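Local coordinates for copper-containing nitrite reductase (Hyphomicrobium denitrificans 1NES1, PDB 6TFO), which probably reduces nitrite to nitric oxide with electrons from a cytochrome c, using several bound copper ions, at residues D225-T230 and I258-C263; F199-V204 and L279-P284. All coordinates share one frame; numbering follows the deposited sequence.

Contact 1: D225-T230 and I258-C263; sequences DFHGAT and IFVYHC. With CU (copper (II) ion), chain K; CU (copper (II) ion), chain J.
His227 and His262 hold one copper ion between the two segments, each through NE2 at 2.0 Å. This is the catalytic type 2 site of a copper nitrite reductase. His262 lies on a strand of a cupredoxin domain, and His227 in the turn just after the antiparallel partner strand. A water completes the set together with His419 of a neighbouring subunit, so the copper lies at a subunit interface. Next in sequence, Cys263 binds the type 1 copper through SG, and the two metals are thus joined through adjacent residues.

The His227 side chain can be followed outward. Its CB lies 3.1 Å from Val260 O and also meets CD1 of Phe259. CG sits beside the backbone N (chi1 -74°), and the same Val260 oxygen lies over one ring face. ND1 has a weak hydrogen bond to Gly399 O. CD2 and CE1 flank NE2, which binds the copper. The rings of His227 and His262 meet rim to rim with planes 88° apart. His262 ND1 donates to Cys263 O at 2.8 Å, which fixes the rotation of its ring.

Asp225 N bonds to His262 O at 2.8 Å and His262 N returns to Asp225 O. Asp225 OD2 accepts a bond from the copper-bound water at 2.8 Å, a second-shell grip on that ligand. Beyond the histidine, Gly228 CA sits over the centre of the Phe259 ring, 3.5 Å from its centroid.

Contact 2: F199-V204 and L279-P284; sequences FLRVRV and LLLVEP
Glu283 OE2 is gripped by two donors. Arg201 NE reaches it at 2.9 Å in a salt bridge that uses the anti lone pair of the oxygen, and Ile159 N bonds to it as well. The guanidinium and carboxylate planes are 77° apart. NE alone of the guanidinium bonds to this carboxylate; Arg201 NH2 stays 3.6 Å from Glu283 OE2. The Arg201 chain is extended from CG to NE and runs alongside Leu281, whose CD2 lies over one face of the guanidinium, 3.4 Å from NE. At the far end, NH1 makes a salt bridge with Glu294 and also bonds to Pro156 O. An alanine at Arg201 would probably leave the Glu283 and Glu294 carboxylates without this cationic partner, though Glu283 OE2 would keep Ile159 N, and remove the guanidinium that lies against Leu281 CD2.

Phe199 lies near the same leucine. Its CE1 and CZ both touch Leu281 CB at 3.8 Å, while CD2 and CE2 touch CB of Leu279.

Leu200, Val202, Leu280 and Val282 share the other side of the sheet. Leu280 chi2 (63°) turns CD1 onto Leu200 CB at 3.5 Å, a tight fit. Val202 CG2 meets Val282 CG2 at 3.9 Å. Val282 CG1 packs on Val204 CA.

The backbones bond alternately: Leu200 N to Leu279 O, Leu281 N to Leu200 O at 2.7 Å, Val202 N to Leu281 O, Glu283 N to Val202 O and Val204 N to Glu283 O. Edge strand 200-203 thus runs parallel to 277-283, as in the Greek-key beta sandwich of cupredoxins.

How the contacts relate
Both contacts belong to the same mixed sheet. Strands 257-262 and 277-283 are neighbours in it, while 200-203 and 225-226 form its outermost strands. Leu280 N probably bonds to Phe259 O at 2.7 Å and so joins the contacts. Phe226 and Tyr261 of contact 1 also pack on Leu200 of contact 2. Contact 1 is wholly buried and antiparallel. Its chemistry is metal binding, and a neighbouring subunit closes it. Contact 2 is parallel and mostly buried, with Arg201, Arg203, Val204 and Pro284 partly exposed. It combines aliphatic packing with a salt bridge, and no other chain touches its segments.

Contact 1: D225-T230 and I258-C263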
# COMPACT_ATOMS: atom_id res chain seq x y z
N ASP C 225 -42.38 18.02 0.79
CA ASP C 225 -42.25 19.42 0.32
C ASP C 225 -42.77 19.39 -1.11
O ASP C 225 -42.24 18.58 -1.90
CB ASP C 225 -40.80 19.88 0.46
CG ASP C 225 -40.39 21.13 -0.30
OD1 ASP C 225 -41.27 21.76 -0.88
OD2 ASP C 225 -39.16 21.45 -0.29
N PHE C 226 -43.84 20.14 -1.39
CA PHE C 226 -44.35 20.42 -2.76
C PHE C 226 -43.84 21.78 -3.23
O PHE C 226 -44.07 22.79 -2.52
CB PHE C 226 -45.88 20.48 -2.80
CG PHE C 226 -46.58 19.27 -2.25
CD1 PHE C 226 -46.84 18.18 -3.06
CD2 PHE C 226 -47.00 19.25 -0.93
CE1 PHE C 226 -47.53 17.09 -2.57
CE2 PHE C 226 -47.66 18.14 -0.44
CZ PHE C 226 -47.93 17.07 -1.25
N HIS C 227 -43.18 21.82 -4.39
CA HIS C 227 -42.64 23.07 -4.97
C HIS C 227 -43.80 24.00 -5.35
O HIS C 227 -43.52 25.20 -5.56
CB HIS C 227 -41.67 22.75 -6.11
CG HIS C 227 -40.36 22.23 -5.61
ND1 HIS C 227 -39.26 22.14 -6.43
CD2 HIS C 227 -39.98 21.80 -4.39
CE1 HIS C 227 -38.25 21.65 -5.73
NE2 HIS C 227 -38.67 21.43 -4.48
N GLY C 228 -45.03 23.46 -5.42
CA GLY C 228 -46.26 24.20 -5.77
C GLY C 228 -47.07 24.64 -4.55
O GLY C 228 -48.21 25.06 -4.75
N ALA C 229 -46.53 24.52 -3.33
CA ALA C 229 -47.18 24.97 -2.08
C ALA C 229 -46.40 26.16 -1.50
O ALA C 229 -45.15 26.18 -1.62
CB ALA C 229 -47.27 23.85 -1.08
N THR C 230 -47.12 27.09 -0.88
CA THR C 230 -46.57 28.36 -0.32
C THR C 230 -46.66 28.32 1.20
O THR C 230 -47.79 28.25 1.70
CB THR C 230 -47.27 29.57 -0.94
OG1 THR C 230 -47.24 29.38 -2.36
CG2 THR C 230 -46.65 30.89 -0.53
N ILE C 258 -45.74 22.91 -13.28
CA ILE C 258 -45.40 21.46 -13.14
C ILE C 258 -44.30 21.38 -12.07
O ILE C 258 -43.18 21.86 -12.29
CB ILE C 258 -45.07 20.84 -14.51
CG1 ILE C 258 -44.75 19.35 -14.38
CG2 ILE C 258 -43.99 21.61 -15.26
CD1 ILE C 258 -45.89 18.53 -13.85
N PHE C 259 -44.66 20.91 -10.89
CA PHE C 259 -43.84 21.05 -9.66
C PHE C 259 -43.31 19.68 -9.24
O PHE C 259 -44.09 18.71 -9.21
CB PHE C 259 -44.69 21.69 -8.55
CG PHE C 259 -45.12 23.09 -8.87
CD1 PHE C 259 -44.21 24.14 -8.82
CD2 PHE C 259 -46.43 23.36 -9.25
CE1 PHE C 259 -44.61 25.43 -9.12
CE2 PHE C 259 -46.82 24.66 -9.55
CZ PHE C 259 -45.91 25.69 -9.50
N VAL C 260 -42.01 19.57 -8.94
CA VAL C 260 -41.52 18.33 -8.27
C VAL C 260 -41.91 18.48 -6.80
O VAL C 260 -41.89 19.62 -6.29
CB VAL C 260 -40.03 17.98 -8.49
CG1 VAL C 260 -39.31 18.89 -9.47
CG2 VAL C 260 -39.27 17.81 -7.18
N TYR C 261 -42.43 17.39 -6.22
CA TYR C 261 -42.53 17.21 -4.75
C TYR C 261 -41.54 16.10 -4.37
O TYR C 261 -41.18 15.25 -5.25
CB TYR C 261 -43.97 16.92 -4.33
CG TYR C 261 -44.52 15.56 -4.70
CD1 TYR C 261 -45.14 15.34 -5.92
CD2 TYR C 261 -44.45 14.49 -3.81
CE1 TYR C 261 -45.65 14.10 -6.26
CE2 TYR C 261 -44.96 13.25 -4.14
CZ TYR C 261 -45.58 13.05 -5.36
OH TYR C 261 -46.10 11.83 -5.71
N HIS C 262 -41.05 16.15 -3.13
CA HIS C 262 -40.04 15.21 -2.58
C HIS C 262 -40.19 15.16 -1.06
O HIS C 262 -40.70 16.13 -0.47
CB HIS C 262 -38.61 15.58 -3.01
CG HIS C 262 -38.15 16.96 -2.65
ND1 HIS C 262 -37.79 17.31 -1.36
CD2 HIS C 262 -37.98 18.07 -3.41
CE1 HIS C 262 -37.43 18.58 -1.33
NE2 HIS C 262 -37.55 19.08 -2.59
N CYS C 263 -39.72 14.07 -0.45
CA CYS C 263 -39.52 13.99 1.02
C CYS C 263 -38.55 15.10 1.46
O CYS C 263 -37.66 15.46 0.68
CB CYS C 263 -39.01 12.61 1.41
SG CYS C 263 -38.89 12.38 3.19
CU CU K . -37.27 20.98 -3.06
CU CU J . -38.51 10.29 3.43
O HOH W 1 -36.67 22.06 -1.40

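Contact 2: F199-V204 and L279-P284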
# COMPACT_ATOMS: atom_id res chain seq x y z
N PHE C 199 -48.48 10.85 -9.63
CA PHE C 199 -48.69 12.13 -10.36
C PHE C 199 -49.93 12.83 -9.77
O PHE C 199 -51.04 12.30 -9.88
CB PHE C 199 -48.84 11.88 -11.87
CG PHE C 199 -48.79 13.13 -12.71
CD1 PHE C 199 -49.89 13.96 -12.83
CD2 PHE C 199 -47.63 13.46 -13.40
CE1 PHE C 199 -49.84 15.10 -13.61
CE2 PHE C 199 -47.58 14.60 -14.19
CZ PHE C 199 -48.68 15.42 -14.29
N LEU C 200 -49.73 13.96 -9.11
CA LEU C 200 -50.81 14.76 -8.49
C LEU C 200 -51.22 15.86 -9.48
O LEU C 200 -50.33 16.57 -10.00
CB LEU C 200 -50.31 15.33 -7.16
CG LEU C 200 -49.72 14.31 -6.20
CD1 LEU C 200 -49.22 15.00 -4.93
CD2 LEU C 200 -50.75 13.23 -5.86
N ARG C 201 -52.52 15.95 -9.75
CA ARG C 201 -53.10 16.85 -10.78
C ARG C 201 -54.27 17.59 -10.13
O ARG C 201 -55.26 16.94 -9.72
CB ARG C 201 -53.56 16.04 -12.00
CG ARG C 201 -53.70 16.87 -13.27
CD ARG C 201 -53.74 16.00 -14.50
NE ARG C 201 -53.64 16.77 -15.74
CZ ARG C 201 -53.22 16.29 -16.91
NH1 ARG C 201 -52.81 15.04 -17.03
NH2 ARG C 201 -53.18 17.09 -17.96
N VAL C 202 -54.11 18.89 -9.96
CA VAL C 202 -55.16 19.80 -9.43
C VAL C 202 -55.28 21.00 -10.38
O VAL C 202 -54.52 21.10 -11.39
CB VAL C 202 -54.83 20.21 -7.99
CG1 VAL C 202 -54.77 18.99 -7.08
CG2 VAL C 202 -53.55 21.04 -7.89
N ARG C 203 -56.25 21.87 -10.09
CA ARG C 203 -56.52 23.12 -10.84
C ARG C 203 -56.04 24.26 -9.94
O ARG C 203 -56.22 24.14 -8.71
CB ARG C 203 -58.02 23.14 -11.16
CG ARG C 203 -58.50 24.43 -11.80
CD ARG C 203 -59.95 24.68 -11.41
NE ARG C 203 -60.57 25.66 -12.30
CZ ARG C 203 -60.42 26.98 -12.19
NH1 ARG C 203 -59.72 27.53 -11.21
NH2 ARG C 203 -61.01 27.78 -13.07
N VAL C 204 -55.43 25.32 -10.49
CA VAL C 204 -55.07 26.52 -9.68
C VAL C 204 -56.33 26.97 -8.94
O VAL C 204 -57.46 26.79 -9.49
CB VAL C 204 -54.45 27.66 -10.51
CG1 VAL C 204 -55.40 28.22 -11.57
CG2 VAL C 204 -53.90 28.76 -9.60
N LEU C 279 -44.25 14.39 -9.26
CA LEU C 279 -44.71 15.64 -9.93
C LEU C 279 -46.12 15.99 -9.47
O LEU C 279 -46.96 15.08 -9.34
CB LEU C 279 -44.65 15.46 -11.45
CG LEU C 279 -43.27 15.51 -12.09
CD1 LEU C 279 -43.38 15.36 -13.60
CD2 LEU C 279 -42.53 16.79 -11.74
N LEU C 280 -46.34 17.28 -9.17
CA LEU C 280 -47.65 17.96 -8.96
C LEU C 280 -47.87 18.93 -10.13
O LEU C 280 -47.08 19.90 -10.22
CB LEU C 280 -47.61 18.74 -7.63
CG LEU C 280 -48.81 19.64 -7.34
CD1 LEU C 280 -50.08 18.79 -7.21
CD2 LEU C 280 -48.56 20.48 -6.10
N LEU C 281 -48.85 18.64 -10.98
CA LEU C 281 -49.38 19.60 -12.00
C LEU C 281 -50.50 20.42 -11.37
O LEU C 281 -51.53 19.81 -10.97
CB LEU C 281 -49.91 18.84 -13.23
CG LEU C 281 -50.44 19.70 -14.37
CD1 LEU C 281 -49.38 20.62 -14.93
CD2 LEU C 281 -51.00 18.82 -15.48
N VAL C 282 -50.28 21.72 -11.22
CA VAL C 282 -51.35 22.71 -10.93
C VAL C 282 -51.78 23.30 -12.28
O VAL C 282 -51.05 24.14 -12.82
CB VAL C 282 -50.87 23.77 -9.92
CG1 VAL C 282 -51.97 24.74 -9.55
CG2 VAL C 282 -50.31 23.11 -8.67
N GLU C 283 -52.87 22.80 -12.84
CA GLU C 283 -53.38 23.23 -14.17
C GLU C 283 -53.78 24.70 -14.12
O GLU C 283 -54.39 25.17 -13.16
CB GLU C 283 -54.58 22.39 -14.60
CG GLU C 283 -54.20 21.03 -15.18
CD GLU C 283 -55.39 20.35 -15.83
OE1 GLU C 283 -56.32 21.07 -16.22
OE2 GLU C 283 -55.39 19.11 -15.96
N PRO C 284 -53.47 25.50 -15.16
CA PRO C 284 -53.99 26.86 -15.25
C PRO C 284 -55.50 26.78 -15.52
O PRO C 284 -55.96 25.70 -15.87
CB PRO C 284 -53.19 27.46 -16.43
CG PRO C 284 -52.85 26.27 -17.31
CD PRO C 284 -52.69 25.11 -16.35